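Local coordinates for protein glutathione s-transferase III (PDB 1AW9) that probably conjugates reduced glutathione to hydrophobic electrophiles, including certain herbicides, as a phi-class transferase of maize, at residues K24-E29 with R72-K77; P43-L48 with I54-D59. All blocks are in the same frame, centred on the assembly; numbering follows the deposited sequence.

Contact 1: K24-E29 with R72-K77. With CD (cadmium ion), chain F.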
ATOM      1  N   LYS A  24     -11.271  -7.318  38.989  1.00 27.00           N
ATOM      2  CA  LYS A  24     -10.491  -7.517  40.208  1.00 27.29           C
ATOM      3  C   LYS A  24     -10.968  -6.559  41.316  1.00 27.29           C
ATOM      4  O   LYS A  24     -10.494  -6.616  42.452  1.00 28.75           O
ATOM      5  CB  LYS A  24      -9.010  -7.252  39.903  1.00 25.91           C
ATOM      6  CG  LYS A  24      -8.334  -8.365  39.122  1.00 24.89           C
ATOM      7  CD  LYS A  24      -7.899  -9.428  40.086  1.00 24.80           C
ATOM      8  CE  LYS A  24      -7.853 -10.770  39.446  1.00 25.13           C
ATOM      9  NZ  LYS A  24      -7.821 -11.818  40.496  1.00 24.82           N
ATOM     10  N   GLY A  25     -11.902  -5.678  40.969  1.00 27.62           N
ATOM     11  CA  GLY A  25     -12.411  -4.709  41.913  1.00 27.43           C
ATOM     12  C   GLY A  25     -11.342  -3.801  42.520  1.00 30.30           C
ATOM     13  O   GLY A  25     -11.519  -3.296  43.639  1.00 31.88           O
ATOM     14  N   LEU A  26     -10.265  -3.537  41.784  1.00 28.83           N
ATOM     15  CA  LEU A  26      -9.202  -2.692  42.289  1.00 27.70           C
ATOM     16  C   LEU A  26      -9.568  -1.238  42.133  1.00 27.78           C
ATOM     17  O   LEU A  26     -10.423  -0.909  41.342  1.00 28.03           O
ATOM     18  CB  LEU A  26      -7.894  -2.995  41.569  1.00 27.67           C
ATOM     19  CG  LEU A  26      -7.362  -4.426  41.747  1.00 29.00           C
ATOM     20  CD1 LEU A  26      -6.120  -4.654  40.913  1.00 29.30           C
ATOM     21  CD2 LEU A  26      -7.025  -4.694  43.207  1.00 31.27           C
ATOM     22  N   ASP A  27      -8.964  -0.376  42.940  1.00 29.81           N
ATOM     23  CA  ASP A  27      -9.207   1.064  42.857  1.00 32.77           C
ATOM     24  C   ASP A  27      -8.204   1.694  41.926  1.00 31.78           C
ATOM     25  O   ASP A  27      -7.008   1.402  42.024  1.00 33.44           O
ATOM     26  CB  ASP A  27      -9.020   1.733  44.206  1.00 36.75           C
ATOM     27  CG  ASP A  27     -10.245   1.669  45.048  1.00 41.66           C
ATOM     28  OD1 ASP A  27     -11.253   2.338  44.674  1.00 43.47           O
ATOM     29  OD2 ASP A  27     -10.190   0.955  46.084  1.00 46.93           O
ATOM     30  N   PHE A  28      -8.655   2.650  41.126  1.00 30.40           N
ATOM     31  CA  PHE A  28      -7.766   3.295  40.175  1.00 30.83           C
ATOM     32  C   PHE A  28      -8.390   4.532  39.598  1.00 30.36           C
ATOM     33  O   PHE A  28      -9.589   4.723  39.708  1.00 30.30           O
ATOM     34  CB  PHE A  28      -7.446   2.329  39.014  1.00 30.12           C
ATOM     35  CG  PHE A  28      -8.637   2.012  38.135  1.00 29.07           C
ATOM     36  CD1 PHE A  28      -9.478   0.930  38.434  1.00 28.00           C
ATOM     37  CD2 PHE A  28      -8.915   2.788  37.013  1.00 26.51           C
ATOM     38  CE1 PHE A  28     -10.566   0.634  37.628  1.00 27.21           C
ATOM     39  CE2 PHE A  28      -9.999   2.498  36.204  1.00 25.50           C
ATOM     40  CZ  PHE A  28     -10.827   1.420  36.509  1.00 26.11           C
ATOM     41  N   GLU A  29      -7.567   5.404  39.029  1.00 33.58           N
ATOM     42  CA  GLU A  29      -8.094   6.592  38.368  1.00 35.90           C
ATOM     43  C   GLU A  29      -7.482   6.653  36.965  1.00 33.99           C
ATOM     44  O   GLU A  29      -6.368   6.211  36.750  1.00 31.93           O
ATOM     45  CB  GLU A  29      -7.876   7.874  39.181  1.00 40.55           C
ATOM     46  CG  GLU A  29      -6.428   8.227  39.538  1.00 50.47           C
ATOM     47  CD  GLU A  29      -6.232   9.756  39.773  1.00 56.26           C
ATOM     48  OE1 GLU A  29      -7.215  10.543  39.611  1.00 58.46           O
ATOM     49  OE2 GLU A  29      -5.084  10.170  40.096  1.00 58.64           O
ATOM     50  N   ARG A  72      -2.050  -8.946  32.495  1.00 18.20           N
ATOM     51  CA  ARG A  72      -1.581 -10.196  33.010  1.00 19.36           C
ATOM     52  C   ARG A  72      -0.943  -9.994  34.374  1.00 21.46           C
ATOM     53  O   ARG A  72      -1.176 -10.777  35.298  1.00 23.08           O
ATOM     54  CB  ARG A  72      -0.624 -10.842  32.034  1.00 18.59           C
ATOM     55  CG  ARG A  72      -0.159 -12.182  32.516  1.00 22.15           C
ATOM     56  CD  ARG A  72      -0.255 -13.218  31.435  1.00 24.19           C
ATOM     57  NE  ARG A  72      -0.130 -14.568  31.987  1.00 24.58           N
ATOM     58  CZ  ARG A  72      -0.075 -15.665  31.244  1.00 24.54           C
ATOM     59  NH1 ARG A  72      -0.132 -15.568  29.920  1.00 24.01           N
ATOM     60  NH2 ARG A  72       0.014 -16.854  31.821  1.00 24.07           N
ATOM     61  N   TYR A  73      -0.171  -8.924  34.511  1.00 21.98           N
ATOM     62  CA  TYR A  73       0.495  -8.598  35.772  1.00 22.30           C
ATOM     63  C   TYR A  73      -0.533  -8.426  36.893  1.00 22.38           C
ATOM     64  O   TYR A  73      -0.442  -9.048  37.935  1.00 22.21           O
ATOM     65  CB  TYR A  73       1.298  -7.321  35.605  1.00 21.07           C
ATOM     66  CG  TYR A  73       1.746  -6.681  36.893  1.00 22.53           C
ATOM     67  CD1 TYR A  73       2.908  -7.097  37.544  1.00 21.58           C
ATOM     68  CD2 TYR A  73       1.040  -5.600  37.419  1.00 24.94           C
ATOM     69  CE1 TYR A  73       3.359  -6.439  38.674  1.00 24.21           C
ATOM     70  CE2 TYR A  73       1.478  -4.941  38.544  1.00 25.93           C
ATOM     71  CZ  TYR A  73       2.639  -5.357  39.160  1.00 26.41           C
ATOM     72  OH  TYR A  73       3.089  -4.621  40.232  1.00 33.05           O
ATOM     73  N   ILE A  74      -1.505  -7.568  36.667  1.00 23.08           N
ATOM     74  CA  ILE A  74      -2.550  -7.336  37.624  1.00 24.16           C
ATOM     75  C   ILE A  74      -3.325  -8.631  37.921  1.00 26.17           C
ATOM     76  O   ILE A  74      -3.675  -8.857  39.060  1.00 28.62           O
ATOM     77  CB  ILE A  74      -3.513  -6.276  37.083  1.00 24.46           C
ATOM     78  CG1 ILE A  74      -2.821  -4.912  37.020  1.00 24.76           C
ATOM     79  CG2 ILE A  74      -4.821  -6.292  37.847  1.00 21.41           C
ATOM     80  CD1 ILE A  74      -2.220  -4.424  38.325  1.00 29.10           C
ATOM     81  N   ALA A  75      -3.591  -9.465  36.913  1.00 26.61           N
ATOM     82  CA  ALA A  75      -4.355 -10.708  37.092  1.00 26.94           C
ATOM     83  C   ALA A  75      -3.655 -11.730  37.973  1.00 29.90           C
ATOM     84  O   ALA A  75      -4.306 -12.511  38.663  1.00 31.62           O
ATOM     85  CB  ALA A  75      -4.725 -11.332  35.751  1.00 21.77           C
ATOM     86  N   SER A  76      -2.333 -11.758  37.941  1.00 31.02           N
ATOM     87  CA  SER A  76      -1.617 -12.705  38.786  1.00 33.08           C
ATOM     88  C   SER A  76      -1.213 -12.080  40.116  1.00 32.51           C
ATOM     89  O   SER A  76      -1.222 -12.748  41.142  1.00 34.92           O
ATOM     90  CB  SER A  76      -0.398 -13.294  38.065  1.00 33.16           C
ATOM     91  OG  SER A  76       0.303 -12.310  37.320  1.00 38.14           O
ATOM     92  N   LYS A  77      -0.914 -10.787  40.106  1.00 31.67           N
ATOM     93  CA  LYS A  77      -0.502 -10.085  41.309  1.00 31.82           C
ATOM     94  C   LYS A  77      -1.657  -9.963  42.275  1.00 30.82           C
ATOM     95  O   LYS A  77      -1.520 -10.271  43.454  1.00 33.43           O
ATOM     96  CB  LYS A  77       0.058  -8.703  40.972  1.00 32.02           C
ATOM     97  CG  LYS A  77       0.783  -8.040  42.099  1.00 30.55           C
ATOM     98  CD  LYS A  77       0.333  -6.630  42.197  1.00 34.42           C
ATOM     99  CE  LYS A  77       0.907  -5.923  43.413  1.00 35.34           C
ATOM    100  NZ  LYS A  77       2.286  -5.438  43.170  1.00 38.30           N
TER
HETATM  101 CD    CD F 376     -12.319   0.282  47.132  1.00 52.64          CD
HETATM  102  O   HOH W   1      -6.649 -13.702  38.966  1.00 28.69           O
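L26 and I74 meet methyl to methyl, with L26 CD1 3.7 Å from I74 CG2, and their side chains run past each other in opposite directions. This is the edge of the thioredoxin-like N-terminal domain, where the turn leading into strand 28-31 lies against the last turns of helix 67-77. G25 ends helix 12-23 with positive phi in a Schellman motif. With CG1 beside the backbone N (chi1 -68°), CG2 is the I74 branch that meets L26. Both L26 and I74 also rest on L3 of the neighbouring strand. K24 CG lies 4.3 Å from I74 CG2; there the chain bends (chi2 -83°) and turns away from I74, bringing NZ to 4.0 Å from A75 O. Its ammonium is held mainly by carbonyls of the loop after helix 67-77, those of Y78, E81 and T83. A water lies 2.7 Å from K24 NZ and 2.6 Å from A75 O and may bridge them, though four acceptors then compete for three ammonium protons. On the far side of the turn, D27 OD2 binds a cadmium ion at 2.5 Å. Within the helix, R72 O takes S76 N from one face of its plane and S76 OG, 2.9 Å away, from the other.

Contact 2: P43-L48 with I54-D59. Unlike the reference sequence in segment 43-48: A47 (reference Thr).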
ATOM      1  N   PRO A  43      10.459  15.167  25.352  1.00 74.58           N
ATOM      2  CA  PRO A  43       9.999  13.896  25.938  1.00 72.44           C
ATOM      3  C   PRO A  43       9.578  13.747  27.428  1.00 69.15           C
ATOM      4  O   PRO A  43      10.415  13.396  28.279  1.00 70.27           O
ATOM      5  CB  PRO A  43      11.172  12.979  25.601  1.00 74.41           C
ATOM      6  CG  PRO A  43      11.565  13.445  24.163  1.00 75.15           C
ATOM      7  CD  PRO A  43      11.056  14.889  24.028  1.00 75.01           C
ATOM      8  N   ASP A  44       8.273  13.823  27.711  1.00 63.57           N
ATOM      9  CA  ASP A  44       7.811  13.701  29.102  1.00 59.56           C
ATOM     10  C   ASP A  44       7.159  12.385  29.567  1.00 55.70           C
ATOM     11  O   ASP A  44       7.551  11.814  30.592  1.00 53.70           O
ATOM     12  CB  ASP A  44       6.919  14.879  29.471  1.00 61.90           C
ATOM     13  CG  ASP A  44       7.464  15.670  30.660  1.00 63.68           C
ATOM     14  OD1 ASP A  44       8.702  15.890  30.703  1.00 64.14           O
ATOM     15  OD2 ASP A  44       6.656  16.071  31.540  1.00 63.83           O
ATOM     16  N   PHE A  45       6.119  11.947  28.862  1.00 51.49           N
ATOM     17  CA  PHE A  45       5.430  10.684  29.178  1.00 45.80           C
ATOM     18  C   PHE A  45       6.424   9.546  28.903  1.00 42.14           C
ATOM     19  O   PHE A  45       6.328   8.455  29.480  1.00 39.91           O
ATOM     20  CB  PHE A  45       4.156  10.549  28.300  1.00 45.02           C
ATOM     21  CG  PHE A  45       3.527   9.173  28.311  1.00 41.75           C
ATOM     22  CD1 PHE A  45       2.905   8.678  29.457  1.00 41.60           C
ATOM     23  CD2 PHE A  45       3.585   8.363  27.179  1.00 40.07           C
ATOM     24  CE1 PHE A  45       2.359   7.392  29.466  1.00 40.94           C
ATOM     25  CE2 PHE A  45       3.042   7.081  27.184  1.00 39.46           C
ATOM     26  CZ  PHE A  45       2.433   6.593  28.319  1.00 39.14           C
ATOM     27  N   LEU A  46       7.415   9.848  28.063  1.00 38.78           N
ATOM     28  CA  LEU A  46       8.443   8.902  27.692  1.00 37.03           C
ATOM     29  C   LEU A  46       9.126   8.291  28.874  1.00 35.77           C
ATOM     30  O   LEU A  46       9.867   7.341  28.733  1.00 35.09           O
ATOM     31  CB  LEU A  46       9.465   9.554  26.784  1.00 36.90           C
ATOM     32  CG  LEU A  46       8.932   9.780  25.369  1.00 37.59           C
ATOM     33  CD1 LEU A  46      10.108   9.985  24.438  1.00 37.68           C
ATOM     34  CD2 LEU A  46       8.151   8.575  24.916  1.00 35.07           C
ATOM     35  N   ALA A  47       8.894   8.873  30.037  1.00 37.57           N
ATOM     36  CA  ALA A  47       9.445   8.397  31.297  1.00 38.19           C
ATOM     37  C   ALA A  47       8.627   7.216  31.833  1.00 38.50           C
ATOM     38  O   ALA A  47       9.149   6.375  32.574  1.00 40.66           O
ATOM     39  CB  ALA A  47       9.450   9.537  32.312  1.00 40.91           C
ATOM     40  N   LEU A  48       7.325   7.213  31.556  1.00 37.36           N
ATOM     41  CA  LEU A  48       6.489   6.104  31.975  1.00 35.78           C
ATOM     42  C   LEU A  48       6.688   5.074  30.887  1.00 34.32           C
ATOM     43  O   LEU A  48       7.269   4.010  31.138  1.00 35.04           O
ATOM     44  CB  LEU A  48       5.031   6.538  32.078  1.00 37.83           C
ATOM     45  CG  LEU A  48       4.857   7.618  33.152  1.00 39.47           C
ATOM     46  CD1 LEU A  48       3.411   8.037  33.282  1.00 40.42           C
ATOM     47  CD2 LEU A  48       5.383   7.094  34.482  1.00 40.08           C
ATOM     48  N   ILE A  54       0.120   4.829  24.898  1.00 31.91           N
ATOM     49  CA  ILE A  54      -0.881   4.723  25.944  1.00 31.15           C
ATOM     50  C   ILE A  54      -1.457   3.289  25.806  1.00 29.87           C
ATOM     51  O   ILE A  54      -1.571   2.772  24.681  1.00 31.20           O
ATOM     52  CB  ILE A  54      -1.944   5.834  25.673  1.00 30.87           C
ATOM     53  CG1 ILE A  54      -1.420   7.170  26.180  1.00 30.70           C
ATOM     54  CG2 ILE A  54      -3.305   5.470  26.178  1.00 32.39           C
ATOM     55  CD1 ILE A  54      -0.811   7.094  27.540  1.00 29.47           C
ATOM     56  N   PRO A  55      -1.856   2.640  26.921  1.00 27.85           N
ATOM     57  CA  PRO A  55      -1.803   3.151  28.287  1.00 25.25           C
ATOM     58  C   PRO A  55      -0.543   2.766  29.037  1.00 24.54           C
ATOM     59  O   PRO A  55       0.299   2.008  28.546  1.00 25.15           O
ATOM     60  CB  PRO A  55      -3.006   2.462  28.924  1.00 25.43           C
ATOM     61  CG  PRO A  55      -2.909   1.089  28.342  1.00 23.66           C
ATOM     62  CD  PRO A  55      -2.619   1.371  26.878  1.00 24.53           C
ATOM     63  N   ALA A  56      -0.412   3.336  30.225  1.00 24.02           N
ATOM     64  CA  ALA A  56       0.676   3.006  31.144  1.00 21.62           C
ATOM     65  C   ALA A  56      -0.017   2.902  32.507  1.00 21.75           C
ATOM     66  O   ALA A  56      -1.064   3.506  32.750  1.00 19.24           O
ATOM     67  CB  ALA A  56       1.729   4.080  31.164  1.00 22.71           C
ATOM     68  N   LEU A  57       0.501   2.067  33.371  1.00 21.60           N
ATOM     69  CA  LEU A  57      -0.127   1.969  34.666  1.00 24.14           C
ATOM     70  C   LEU A  57       0.958   2.068  35.694  1.00 24.35           C
ATOM     71  O   LEU A  57       2.036   1.483  35.507  1.00 24.37           O
ATOM     72  CB  LEU A  57      -0.870   0.638  34.823  1.00 23.85           C
ATOM     73  CG  LEU A  57      -1.502   0.352  36.188  1.00 20.92           C
ATOM     74  CD1 LEU A  57      -3.006   0.473  36.114  1.00 19.65           C
ATOM     75  CD2 LEU A  57      -1.118  -1.026  36.624  1.00 21.77           C
ATOM     76  N   VAL A  58       0.721   2.875  36.723  1.00 24.17           N
ATOM     77  CA  VAL A  58       1.703   2.983  37.809  1.00 28.38           C
ATOM     78  C   VAL A  58       1.174   2.237  39.040  1.00 28.98           C
ATOM     79  O   VAL A  58       0.119   2.589  39.579  1.00 27.84           O
ATOM     80  CB  VAL A  58       2.009   4.438  38.213  1.00 28.33           C
ATOM     81  CG1 VAL A  58       2.951   4.432  39.413  1.00 27.88           C
ATOM     82  CG2 VAL A  58       2.627   5.193  37.047  1.00 27.72           C
ATOM     83  N   ASP A  59       1.848   1.162  39.420  1.00 30.49           N
ATOM     84  CA  ASP A  59       1.435   0.385  40.574  1.00 33.77           C
ATOM     85  C   ASP A  59       2.426   0.605  41.724  1.00 34.92           C
ATOM     86  O   ASP A  59       3.355  -0.199  41.979  1.00 33.09           O
ATOM     87  CB  ASP A  59       1.319  -1.092  40.230  1.00 35.01           C
ATOM     88  CG  ASP A  59       0.720  -1.900  41.366  1.00 37.35           C
ATOM     89  OD1 ASP A  59      -0.117  -1.342  42.104  1.00 37.08           O
ATOM     90  OD2 ASP A  59       1.103  -3.081  41.534  1.00 39.00           O
TER
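The far end of the F45 ring abuts both I54 and A56. Its CZ comes to 3.4 Å from I54 CD1, and the ring and the isoleucine tip meet at a slant. The A56 methyl instead sits at the ring edge, near the ring plane, with A56 CB 3.8 Å from F45 CE1. The F45 ring reaches this position because CG stands anti to the backbone N (chi1 167°), which turns the ring from the short 3-10 turn 45-47 toward the strand. I54 answers with CD1, at the end of its CG1 branch. L48 extends the apolar contact along the strand. Its CB lies 4.2 Å from A56 CB, and its CD2 is the same distance from V58 CG2. A short backbone hydrogen bond from L48 N to F45 O lies within this 3-10 turn.

I54 precedes the cis-proline P55, a hallmark of the thioredoxin-like fold of glutathione transferases. I54 is probably part of the glutathione site, as in a close relative. The cis peptide leads into strand 56-59. There A56 and L57 turn their side chains to opposite faces of the sheet: A56 points to the 43-48 segment, while L57 packs on I70 and I74 of helix 67-77. P55 also points away from that segment, against V14 and V17 of helix 12-23.

Farther out, L35 backs both F45 and I54, and V33 and V14 also touch I54. L48 and V58 both lean on Y6 of the adjacent strand, which pairs with A56 through the backbone. A third subunit covers part of this region, with P216 of that subunit on F45 and L122 of that subunit on I54.

In the fold
From the N terminus, strand 3-6 and helix 12-23 come first. The chain then enters 24-29, the first half of contact 1, and strand 28-31. Contact 2 follows: 43-48 lies in the long connection after that strand, and 54-59 closes a short loop back onto 43-48. Strand 62-65 and helix 67-77 come next, and 72-77 closes contact 1. Contact 2 is therefore nested inside the larger loop. The contact centres are about 17 Å apart. Contact 1 ties helix 67-77 to the approach to an outermost strand, and contact 2 ties a connecting segment to an inner one. D59 bridges them, with a salt bridge to K77 and a probable hydrogen bond to Y73.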